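PDB 3U07: DUF1254 domain-containing protein from Vibrio parahaemolyticus, which is of unknown function but probably carries a signal peptide and joins two related families of unknown function, DUF1254 and DUF1214, in one chain. Local coordinates for residues M103-L111 against D175-W186; T278-T286 against E300-P311. The protein carries 2 engineered substitutions. All blocks are in the same frame, centred on the assembly; numbering follows the deposited sequence.

How the interactions relate
The two contacts come in series along the chain, interaction 1 closing before interaction 2 opens, with centres about 26 Å apart. Interaction 1 belongs to the DUF1254 region, where helix 173-183 packs against the antiparallel β-sheet holding strands 82-90, 161-169 and 109-115. Interaction 2 ties a loop after helix 253-273 to the end of helix 295-305 and the segment that leads on toward strand 315-319, an edge of the second antiparallel β-sheet. They touch directly: I110, whose CB points away from 175-186, packs its CD1 3.7 Å from CD2 of L309. The β-sheet backed by interaction 1 thus meets the connection that leads into strand 315-319.

Interaction 1 of 2, residues M103-L111 against D175-W186; sequences MDEGRYWIL and DAKVALNYMDQW
R107 meets D175 end-on, NH1 bonding to OD1 at 3.1 Å while NH2 reaches OD2 at 2.9 Å, and the guanidinium and carboxylate planes lie 28° apart. A179 CB lies over one guanidinium face and V178 CG1 is pressed close to NH2. From its own segment D104 takes R107 side-on: NE bonds to OD1 at 2.7 Å and NH2 to OD2, both through syn lone pairs. The type II turn from D104 to R107 brings these two together, and R107 leaves it with CG anti to the backbone N (chi1 -169°), its chain bending at chi3. D104 also rests obliquely on Y182, with OD1 3.4 Å from CE2. M103 CA lies over a face of that ring. The selenium of M103, a selenomethionine, makes Met-aromatic contacts with two rings, oblique to Y182 and at the edge of W186. W186 runs on past the start of strand 109-115, its CH2 3.7 Å from I110 O and its CZ3 4.0 Å from L111 CD1; its buried NE1 has no polar partner. Farther out, M169 O takes NH1 of R107 and V171 N donates to D175 OD1; the salt-bridge network ties the turn before strand 109-115 to helix 173-183, which packs on I168 of the antiparallel sheet. One buried arginine, all five N-H groups used, thus sits between two carboxylates and probably offsets their like charges.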
loop_
_atom_site.group_PDB
_atom_site.type_symbol
_atom_site.label_atom_id
_atom_site.label_comp_id
_atom_site.label_asym_id
_atom_site.label_seq_id
_atom_site.Cartn_x
_atom_site.Cartn_y
_atom_site.Cartn_z
HETATM N N MSE A 103 -19.509 7.190 -8.125
HETATM C CA MSE A 103 -18.809 6.838 -9.359
HETATM C C MSE A 103 -19.741 6.115 -10.318
HETATM O O MSE A 103 -20.857 5.746 -9.948
HETATM C CB MSE A 103 -17.612 5.939 -9.034
HETATM C CG MSE A 103 -16.266 6.412 -9.583
HETATM SE SE MSE A 103 -15.433 7.785 -8.496
HETATM C CE MSE A 103 -15.511 6.889 -6.797
ATOM N N ASP A 104 -19.279 5.908 -11.548
ATOM C CA ASP A 104 -20.091 5.223 -12.548
ATOM C C ASP A 104 -20.040 3.716 -12.372
ATOM O O ASP A 104 -19.014 3.155 -11.981
ATOM C CB ASP A 104 -19.667 5.637 -13.965
ATOM C CG ASP A 104 -18.173 5.472 -14.223
ATOM O OD1 ASP A 104 -17.367 5.486 -13.264
ATOM O OD2 ASP A 104 -17.806 5.351 -15.411
ATOM N N GLU A 105 -21.165 3.064 -12.642
ATOM C CA GLU A 105 -21.272 1.619 -12.488
ATOM C C GLU A 105 -20.134 0.837 -13.126
ATOM O O GLU A 105 -19.750 1.094 -14.270
ATOM C CB GLU A 105 -22.602 1.120 -13.059
ATOM C CG GLU A 105 -22.822 -0.365 -12.841
ATOM C CD GLU A 105 -24.182 -0.828 -13.312
ATOM O OE1 GLU A 105 -24.270 -1.415 -14.412
ATOM O OE2 GLU A 105 -25.164 -0.595 -12.577
ATOM N N GLY A 106 -19.603 -0.123 -12.373
ATOM C CA GLY A 106 -18.525 -0.954 -12.877
ATOM C C GLY A 106 -17.100 -0.476 -12.658
ATOM O O GLY A 106 -16.181 -1.292 -12.644
ATOM N N ARG A 107 -16.895 0.825 -12.478
ATOM C CA ARG A 107 -15.545 1.333 -12.291
ATOM C C ARG A 107 -14.974 1.053 -10.906
ATOM O O ARG A 107 -15.579 1.402 -9.891
ATOM C CB ARG A 107 -15.498 2.836 -12.568
ATOM C CG ARG A 107 -14.081 3.398 -12.642
ATOM C CD ARG A 107 -14.087 4.892 -12.886
ATOM N NE ARG A 107 -14.805 5.242 -14.109
ATOM C CZ ARG A 107 -14.332 5.068 -15.340
ATOM N NH1 ARG A 107 -13.124 4.549 -15.528
ATOM N NH2 ARG A 107 -15.074 5.407 -16.387
ATOM N N TYR A 108 -13.814 0.402 -10.868
ATOM C CA TYR A 108 -13.157 0.101 -9.601
ATOM C C TYR A 108 -12.529 1.381 -9.057
ATOM O O TYR A 108 -11.979 2.184 -9.813
ATOM C CB TYR A 108 -12.042 -0.935 -9.779
ATOM C CG TYR A 108 -11.260 -1.204 -8.505
ATOM C CD1 TYR A 108 -11.710 -2.134 -7.569
ATOM C CD2 TYR A 108 -10.098 -0.493 -8.211
ATOM C CE1 TYR A 108 -11.028 -2.346 -6.371
ATOM C CE2 TYR A 108 -9.405 -0.698 -7.009
ATOM C CZ TYR A 108 -9.879 -1.624 -6.097
ATOM O OH TYR A 108 -9.216 -1.830 -4.903
ATOM N N TRP A 109 -12.628 1.569 -7.746
ATOM C CA TRP A 109 -12.031 2.726 -7.083
ATOM C C TRP A 109 -11.816 2.373 -5.630
ATOM O O TRP A 109 -12.490 1.494 -5.087
ATOM C CB TRP A 109 -12.926 3.963 -7.168
ATOM C CG TRP A 109 -14.255 3.810 -6.484
ATOM C CD1 TRP A 109 -15.406 3.310 -7.025
ATOM C CD2 TRP A 109 -14.568 4.161 -5.131
ATOM N NE1 TRP A 109 -16.417 3.333 -6.095
ATOM C CE2 TRP A 109 -15.932 3.852 -4.924
ATOM C CE3 TRP A 109 -13.829 4.712 -4.076
ATOM C CZ2 TRP A 109 -16.571 4.072 -3.699
ATOM C CZ3 TRP A 109 -14.464 4.931 -2.859
ATOM C CH2 TRP A 109 -15.823 4.614 -2.682
ATOM N N ILE A 110 -10.868 3.050 -4.999
ATOM C CA ILE A 110 -10.592 2.791 -3.597
ATOM C C ILE A 110 -9.913 3.982 -2.933
ATOM O O ILE A 110 -9.060 4.638 -3.535
ATOM C CB ILE A 110 -9.696 1.533 -3.432
ATOM C CG1 ILE A 110 -9.487 1.226 -1.949
ATOM C CG2 ILE A 110 -8.358 1.742 -4.145
ATOM C CD1 ILE A 110 -8.960 -0.162 -1.694
ATOM N N LEU A 111 -10.346 4.287 -1.712
ATOM C CA LEU A 111 -9.742 5.353 -0.916
ATOM C C LEU A 111 -9.047 4.553 0.186
ATOM O O LEU A 111 -9.697 3.875 0.980
ATOM C CB LEU A 111 -10.803 6.282 -0.323
ATOM C CG LEU A 111 -10.336 7.276 0.752
ATOM C CD1 LEU A 111 -9.189 8.130 0.225
ATOM C CD2 LEU A 111 -11.512 8.150 1.164
ATOM N N ASP A 175 -11.373 6.120 -21.648
ATOM C CA ASP A 175 -12.067 5.791 -20.411
ATOM C C ASP A 175 -11.380 6.545 -19.279
ATOM O O ASP A 175 -12.020 6.971 -18.321
ATOM C CB ASP A 175 -11.981 4.289 -20.141
ATOM C CG ASP A 175 -12.752 3.874 -18.902
ATOM O OD1 ASP A 175 -12.197 3.109 -18.086
ATOM O OD2 ASP A 175 -13.915 4.304 -18.748
ATOM N N ALA A 176 -10.067 6.701 -19.407
ATOM C CA ALA A 176 -9.274 7.408 -18.414
ATOM C C ALA A 176 -9.767 8.846 -18.315
ATOM O O ALA A 176 -9.740 9.450 -17.243
ATOM C CB ALA A 176 -7.805 7.382 -18.810
ATOM N N LYS A 177 -10.215 9.398 -19.436
ATOM C CA LYS A 177 -10.715 10.761 -19.428
ATOM C C LYS A 177 -12.000 10.816 -18.597
ATOM O O LYS A 177 -12.348 11.857 -18.037
ATOM C CB LYS A 177 -10.971 11.238 -20.859
ATOM C CG LYS A 177 -10.156 12.468 -21.245
ATOM C CD LYS A 177 -10.462 12.905 -22.670
ATOM C CE LYS A 177 -9.373 12.469 -23.643
ATOM N NZ LYS A 177 -9.885 12.356 -25.039
ATOM N N VAL A 178 -12.704 9.691 -18.516
ATOM C CA VAL A 178 -13.929 9.634 -17.728
ATOM C C VAL A 178 -13.534 9.628 -16.258
ATOM O O VAL A 178 -14.004 10.451 -15.475
ATOM C CB VAL A 178 -14.748 8.355 -18.024
ATOM C CG1 VAL A 178 -15.908 8.240 -17.045
ATOM C CG2 VAL A 178 -15.276 8.393 -19.449
ATOM N N ALA A 179 -12.656 8.696 -15.899
ATOM C CA ALA A 179 -12.187 8.564 -14.526
ATOM C C ALA A 179 -11.590 9.873 -14.029
ATOM O O ALA A 179 -11.775 10.241 -12.872
ATOM C CB ALA A 179 -11.156 7.448 -14.432
ATOM N N LEU A 180 -10.880 10.575 -14.907
ATOM C CA LEU A 180 -10.263 11.841 -14.542
ATOM C C LEU A 180 -11.299 12.888 -14.157
ATOM O O LEU A 180 -11.063 13.698 -13.260
ATOM C CB LEU A 180 -9.406 12.373 -15.688
ATOM C CG LEU A 180 -7.915 12.407 -15.362
ATOM C CD1 LEU A 180 -7.156 13.023 -16.522
ATOM C CD2 LEU A 180 -7.694 13.208 -14.084
ATOM N N ASN A 181 -12.440 12.887 -14.840
ATOM C CA ASN A 181 -13.490 13.841 -14.514
ATOM C C ASN A 181 -14.019 13.539 -13.121
ATOM O O ASN A 181 -14.524 14.426 -12.434
ATOM C CB ASN A 181 -14.636 13.773 -15.523
ATOM C CG ASN A 181 -14.448 14.739 -16.672
ATOM O OD1 ASN A 181 -13.983 15.863 -16.479
ATOM N ND2 ASN A 181 -14.823 14.315 -17.872
ATOM N N TYR A 182 -13.905 12.280 -12.709
ATOM C CA TYR A 182 -14.358 11.885 -11.386
ATOM C C TYR A 182 -13.319 12.241 -10.319
ATOM O O TYR A 182 -13.658 12.831 -9.290
ATOM C CB TYR A 182 -14.661 10.384 -11.355
ATOM C CG TYR A 182 -16.032 10.033 -11.890
ATOM C CD1 TYR A 182 -17.183 10.544 -11.292
ATOM C CD2 TYR A 182 -16.184 9.186 -12.988
ATOM C CE1 TYR A 182 -18.452 10.219 -11.772
ATOM C CE2 TYR A 182 -17.450 8.854 -13.473
ATOM C CZ TYR A 182 -18.577 9.376 -12.861
ATOM O OH TYR A 182 -19.828 9.058 -13.343
HETATM N N MSE A 183 -12.054 11.907 -10.574
HETATM C CA MSE A 183 -10.990 12.191 -9.613
HETATM C C MSE A 183 -10.907 13.675 -9.286
HETATM O O MSE A 183 -10.542 14.053 -8.175
HETATM C CB MSE A 183 -9.630 11.730 -10.144
HETATM C CG MSE A 183 -9.690 10.615 -11.166
HETATM SE SE MSE A 183 -8.138 9.479 -11.140
HETATM C CE MSE A 183 -6.953 10.569 -10.072
ATOM N N ASP A 184 -11.240 14.514 -10.260
ATOM C CA ASP A 184 -11.187 15.955 -10.067
ATOM C C ASP A 184 -12.177 16.397 -9.007
ATOM O O ASP A 184 -12.026 17.464 -8.409
ATOM C CB ASP A 184 -11.482 16.673 -11.389
ATOM C CG ASP A 184 -10.292 16.679 -12.328
ATOM O OD1 ASP A 184 -9.608 15.640 -12.439
ATOM O OD2 ASP A 184 -10.041 17.722 -12.963
ATOM N N GLN A 185 -13.189 15.566 -8.775
ATOM C CA GLN A 185 -14.212 15.878 -7.790
ATOM C C GLN A 185 -13.840 15.446 -6.375
ATOM O O GLN A 185 -14.494 15.843 -5.411
ATOM C CB GLN A 185 -15.546 15.269 -8.221
ATOM C CG GLN A 185 -16.070 15.890 -9.510
ATOM C CD GLN A 185 -17.424 15.354 -9.908
ATOM O OE1 GLN A 185 -17.529 14.406 -10.685
ATOM N NE2 GLN A 185 -18.474 15.952 -9.362
ATOM N N TRP A 186 -12.799 14.627 -6.248
ATOM C CA TRP A 186 -12.337 14.212 -4.927
ATOM C C TRP A 186 -11.836 15.500 -4.268
ATOM O O TRP A 186 -11.291 16.378 -4.938
ATOM C CB TRP A 186 -11.195 13.201 -5.047
ATOM C CG TRP A 186 -11.638 11.830 -5.458
ATOM C CD1 TRP A 186 -12.522 11.515 -6.452
ATOM C CD2 TRP A 186 -11.188 10.584 -4.912
ATOM N NE1 TRP A 186 -12.646 10.148 -6.560
ATOM C CE2 TRP A 186 -11.834 9.553 -5.631
ATOM C CE3 TRP A 186 -10.291 10.237 -3.892
ATOM C CZ2 TRP A 186 -11.622 8.200 -5.354
ATOM C CZ3 TRP A 186 -10.081 8.889 -3.617
ATOM C CH2 TRP A 186 -10.740 7.888 -4.351
#

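Interaction 2 of 2, residues T278-T286 against E300-P311; sequences TDARTLLGT and EGTYLGQWGLPP
A280 O, which lies 3.9 Å from P311 CD, accepts backbone bonds from both L283 N and L284 N, drawing 280-284 into a short helix-like turn. The contact holds this loop, between helices 253-273 and 287-290, against the last turns of helix 295-305 and the chain running on to strand 315-319. An Asx turn opens it: D279 OD1 takes R281 N, and the same carboxylate is held side-on by R281, NE to OD1 and NH2 to OD2, nearly in the guanidinium plane. The R281 side chain crosses P311 at about a right angle, its CG 3.5 Å from CG of the proline. A280 CB meets CB of that ring. No hydrogen bond joins the two segments; L283 and L284 carry the rest. L283 CD2 lies alongside E300 CB. With its CG anti to the carbonyl carbon (chi1 -58°), L284 reaches into the bend formed by the type II turn from G305 to G308. There CD2 meets G301 O and G308 O, and CD1 comes within 3.3 Å of L309 O. Having no side chain, G301 lets the backbones close up, its CA making a C-H...O contact with L283 O at 3.2 Å, the angle at the hydrogen 146°.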
loop_
_atom_site.group_PDB
_atom_site.type_symbol
_atom_site.label_atom_id
_atom_site.label_comp_id
_atom_site.label_asym_id
_atom_site.label_seq_id
_atom_site.Cartn_x
_atom_site.Cartn_y
_atom_site.Cartn_z
ATOM N N THR A 278 5.098 -15.953 3.600
ATOM C CA THR A 278 4.227 -16.333 2.486
ATOM C C THR A 278 2.768 -15.874 2.581
ATOM O O THR A 278 2.091 -15.750 1.558
ATOM C CB THR A 278 4.220 -17.860 2.301
ATOM O OG1 THR A 278 3.542 -18.471 3.405
ATOM C CG2 THR A 278 5.645 -18.395 2.246
ATOM N N ASP A 279 2.282 -15.626 3.795
ATOM C CA ASP A 279 0.892 -15.207 3.996
ATOM C C ASP A 279 0.729 -13.693 4.174
ATOM O O ASP A 279 0.921 -13.163 5.272
ATOM C CB ASP A 279 0.312 -15.923 5.214
ATOM C CG ASP A 279 -1.179 -15.732 5.336
ATOM O OD1 ASP A 279 -1.688 -14.725 4.795
ATOM O OD2 ASP A 279 -1.837 -16.578 5.973
ATOM N N ALA A 280 0.346 -13.006 3.100
ATOM C CA ALA A 280 0.178 -11.554 3.125
ATOM C C ALA A 280 -0.756 -11.041 4.223
ATOM O O ALA A 280 -0.602 -9.917 4.700
ATOM C CB ALA A 280 -0.310 -11.066 1.759
ATOM N N ARG A 281 -1.722 -11.857 4.625
ATOM C CA ARG A 281 -2.669 -11.449 5.657
ATOM C C ARG A 281 -2.004 -11.199 7.012
ATOM O O ARG A 281 -2.584 -10.567 7.893
ATOM C CB ARG A 281 -3.761 -12.512 5.805
ATOM C CG ARG A 281 -4.548 -12.779 4.529
ATOM C CD ARG A 281 -5.494 -13.946 4.736
ATOM N NE ARG A 281 -4.776 -15.148 5.158
ATOM C CZ ARG A 281 -5.373 -16.270 5.552
ATOM N NH1 ARG A 281 -6.695 -16.339 5.575
ATOM N NH2 ARG A 281 -4.650 -17.317 5.926
ATOM N N THR A 282 -0.784 -11.698 7.181
ATOM C CA THR A 282 -0.070 -11.511 8.433
ATOM C C THR A 282 0.864 -10.320 8.340
ATOM O O THR A 282 1.440 -9.907 9.340
ATOM C CB THR A 282 0.798 -12.736 8.787
ATOM O OG1 THR A 282 1.842 -12.871 7.818
ATOM C CG2 THR A 282 -0.040 -14.012 8.807
ATOM N N LEU A 283 0.993 -9.764 7.136
ATOM C CA LEU A 283 1.903 -8.651 6.877
ATOM C C LEU A 283 1.273 -7.289 6.667
ATOM O O LEU A 283 1.875 -6.265 6.992
ATOM C CB LEU A 283 2.740 -8.960 5.637
ATOM C CG LEU A 283 3.462 -10.302 5.605
ATOM C CD1 LEU A 283 4.076 -10.511 4.227
ATOM C CD2 LEU A 283 4.517 -10.339 6.689
ATOM N N LEU A 284 0.083 -7.283 6.080
ATOM C CA LEU A 284 -0.618 -6.045 5.783
ATOM C C LEU A 284 -2.032 -6.133 6.314
ATOM O O LEU A 284 -2.774 -7.051 5.975
ATOM C CB LEU A 284 -0.626 -5.817 4.267
ATOM C CG LEU A 284 0.756 -5.750 3.603
ATOM C CD1 LEU A 284 0.608 -5.728 2.089
ATOM C CD2 LEU A 284 1.496 -4.497 4.082
ATOM N N GLY A 285 -2.412 -5.174 7.151
ATOM C CA GLY A 285 -3.748 -5.207 7.713
ATOM C C GLY A 285 -4.098 -3.992 8.556
ATOM O O GLY A 285 -3.478 -2.930 8.441
ATOM N N THR A 286 -5.092 -4.164 9.416
ATOM C CA THR A 286 -5.576 -3.095 10.276
ATOM C C THR A 286 -5.203 -3.396 11.715
ATOM O O THR A 286 -4.698 -4.478 12.026
ATOM C CB THR A 286 -7.107 -3.018 10.216
ATOM O OG1 THR A 286 -7.655 -4.181 10.857
ATOM C CG2 THR A 286 -7.592 -2.986 8.763
ATOM N N GLU A 300 7.653 -7.147 8.716
ATOM C CA GLU A 300 7.986 -7.581 7.358
ATOM C C GLU A 300 7.025 -6.946 6.353
ATOM O O GLU A 300 7.318 -6.869 5.155
ATOM C CB GLU A 300 7.939 -9.114 7.240
ATOM C CG GLU A 300 9.038 -9.872 8.014
ATOM C CD GLU A 300 10.457 -9.597 7.502
ATOM O OE1 GLU A 300 10.614 -9.069 6.381
ATOM O OE2 GLU A 300 11.421 -9.928 8.224
ATOM N N GLY A 301 5.873 -6.491 6.839
ATOM C CA GLY A 301 4.912 -5.850 5.958
ATOM C C GLY A 301 5.544 -4.608 5.364
ATOM O O GLY A 301 5.372 -4.311 4.181
ATOM N N THR A 302 6.285 -3.880 6.195
ATOM C CA THR A 302 6.967 -2.666 5.763
ATOM C C THR A 302 8.229 -3.025 4.967
ATOM O O THR A 302 8.548 -2.397 3.952
ATOM C CB THR A 302 7.384 -1.797 6.984
ATOM O OG1 THR A 302 6.231 -1.144 7.532
ATOM C CG2 THR A 302 8.410 -0.750 6.572
ATOM N N TYR A 303 8.942 -4.038 5.444
ATOM C CA TYR A 303 10.172 -4.473 4.800
ATOM C C TYR A 303 9.958 -4.976 3.388
ATOM O O TYR A 303 10.690 -4.608 2.468
ATOM C CB TYR A 303 10.835 -5.576 5.625
ATOM C CG TYR A 303 12.194 -5.980 5.099
ATOM C CD1 TYR A 303 13.302 -5.154 5.273
ATOM C CD2 TYR A 303 12.369 -7.180 4.415
ATOM C CE1 TYR A 303 14.550 -5.517 4.785
ATOM C CE2 TYR A 303 13.616 -7.550 3.919
ATOM C CZ TYR A 303 14.699 -6.717 4.110
ATOM O OH TYR A 303 15.934 -7.080 3.638
ATOM N N LEU A 304 8.950 -5.809 3.209
ATOM C CA LEU A 304 8.722 -6.354 1.892
ATOM C C LEU A 304 7.905 -5.402 0.987
ATOM O O LEU A 304 8.338 -5.127 -0.138
ATOM C CB LEU A 304 8.087 -7.761 2.030
ATOM C CG LEU A 304 9.082 -8.784 2.663
ATOM C CD1 LEU A 304 8.399 -10.098 3.022
ATOM C CD2 LEU A 304 10.242 -9.043 1.703
ATOM N N GLY A 305 6.833 -4.780 1.506
ATOM C CA GLY A 305 6.034 -3.891 0.655
ATOM C C GLY A 305 5.277 -2.734 1.292
ATOM O O GLY A 305 4.048 -2.604 1.178
ATOM N N GLN A 306 6.048 -1.838 1.892
ATOM C CA GLN A 306 5.508 -0.678 2.578
ATOM C C GLN A 306 4.341 0.015 1.897
ATOM O O GLN A 306 4.338 0.196 0.683
ATOM C CB GLN A 306 6.629 0.328 2.866
ATOM C CG GLN A 306 6.245 1.427 3.852
ATOM C CD GLN A 306 7.354 2.451 4.028
ATOM O OE1 GLN A 306 7.979 2.868 3.055
ATOM N NE2 GLN A 306 7.596 2.871 5.270
ATOM N N TRP A 307 3.351 0.386 2.706
ATOM C CA TRP A 307 2.148 1.072 2.239
ATOM C C TRP A 307 1.220 0.179 1.409
ATOM O O TRP A 307 0.289 0.664 0.768
ATOM C CB TRP A 307 2.527 2.318 1.426
ATOM C CG TRP A 307 3.452 3.255 2.151
ATOM C CD1 TRP A 307 4.654 3.733 1.702
ATOM C CD2 TRP A 307 3.263 3.814 3.458
ATOM N NE1 TRP A 307 5.222 4.557 2.646
ATOM C CE2 TRP A 307 4.386 4.630 3.729
ATOM C CE3 TRP A 307 2.245 3.723 4.419
ATOM C CZ2 TRP A 307 4.531 5.330 4.932
ATOM C CZ3 TRP A 307 2.389 4.423 5.615
ATOM C CH2 TRP A 307 3.521 5.222 5.854
ATOM N N GLY A 308 1.469 -1.126 1.436
ATOM C CA GLY A 308 0.640 -2.043 0.678
ATOM C C GLY A 308 -0.761 -2.238 1.231
ATOM O O GLY A 308 -1.000 -2.153 2.440
ATOM N N LEU A 309 -1.697 -2.487 0.322
ATOM C CA LEU A 309 -3.095 -2.725 0.674
ATOM C C LEU A 309 -3.263 -4.091 1.325
ATOM O O LEU A 309 -2.493 -5.014 1.054
ATOM C CB LEU A 309 -3.970 -2.706 -0.583
ATOM C CG LEU A 309 -4.476 -1.388 -1.163
ATOM C CD1 LEU A 309 -4.993 -1.618 -2.572
ATOM C CD2 LEU A 309 -5.588 -0.830 -0.274
ATOM N N PRO A 310 -4.255 -4.229 2.217
ATOM C CA PRO A 310 -4.483 -5.525 2.860
ATOM C C PRO A 310 -4.847 -6.454 1.692
ATOM O O PRO A 310 -5.513 -6.034 0.748
ATOM C CB PRO A 310 -5.673 -5.248 3.774
ATOM C CG PRO A 310 -5.437 -3.798 4.173
ATOM C CD PRO A 310 -5.067 -3.171 2.847
ATOM N N PRO A 311 -4.426 -7.723 1.743
ATOM C CA PRO A 311 -4.731 -8.655 0.651
ATOM C C PRO A 311 -6.179 -8.810 0.179
ATOM O O PRO A 311 -6.407 -9.161 -0.978
ATOM C CB PRO A 311 -4.128 -9.970 1.145
ATOM C CG PRO A 311 -4.174 -9.833 2.635
ATOM C CD PRO A 311 -3.735 -8.414 2.844
#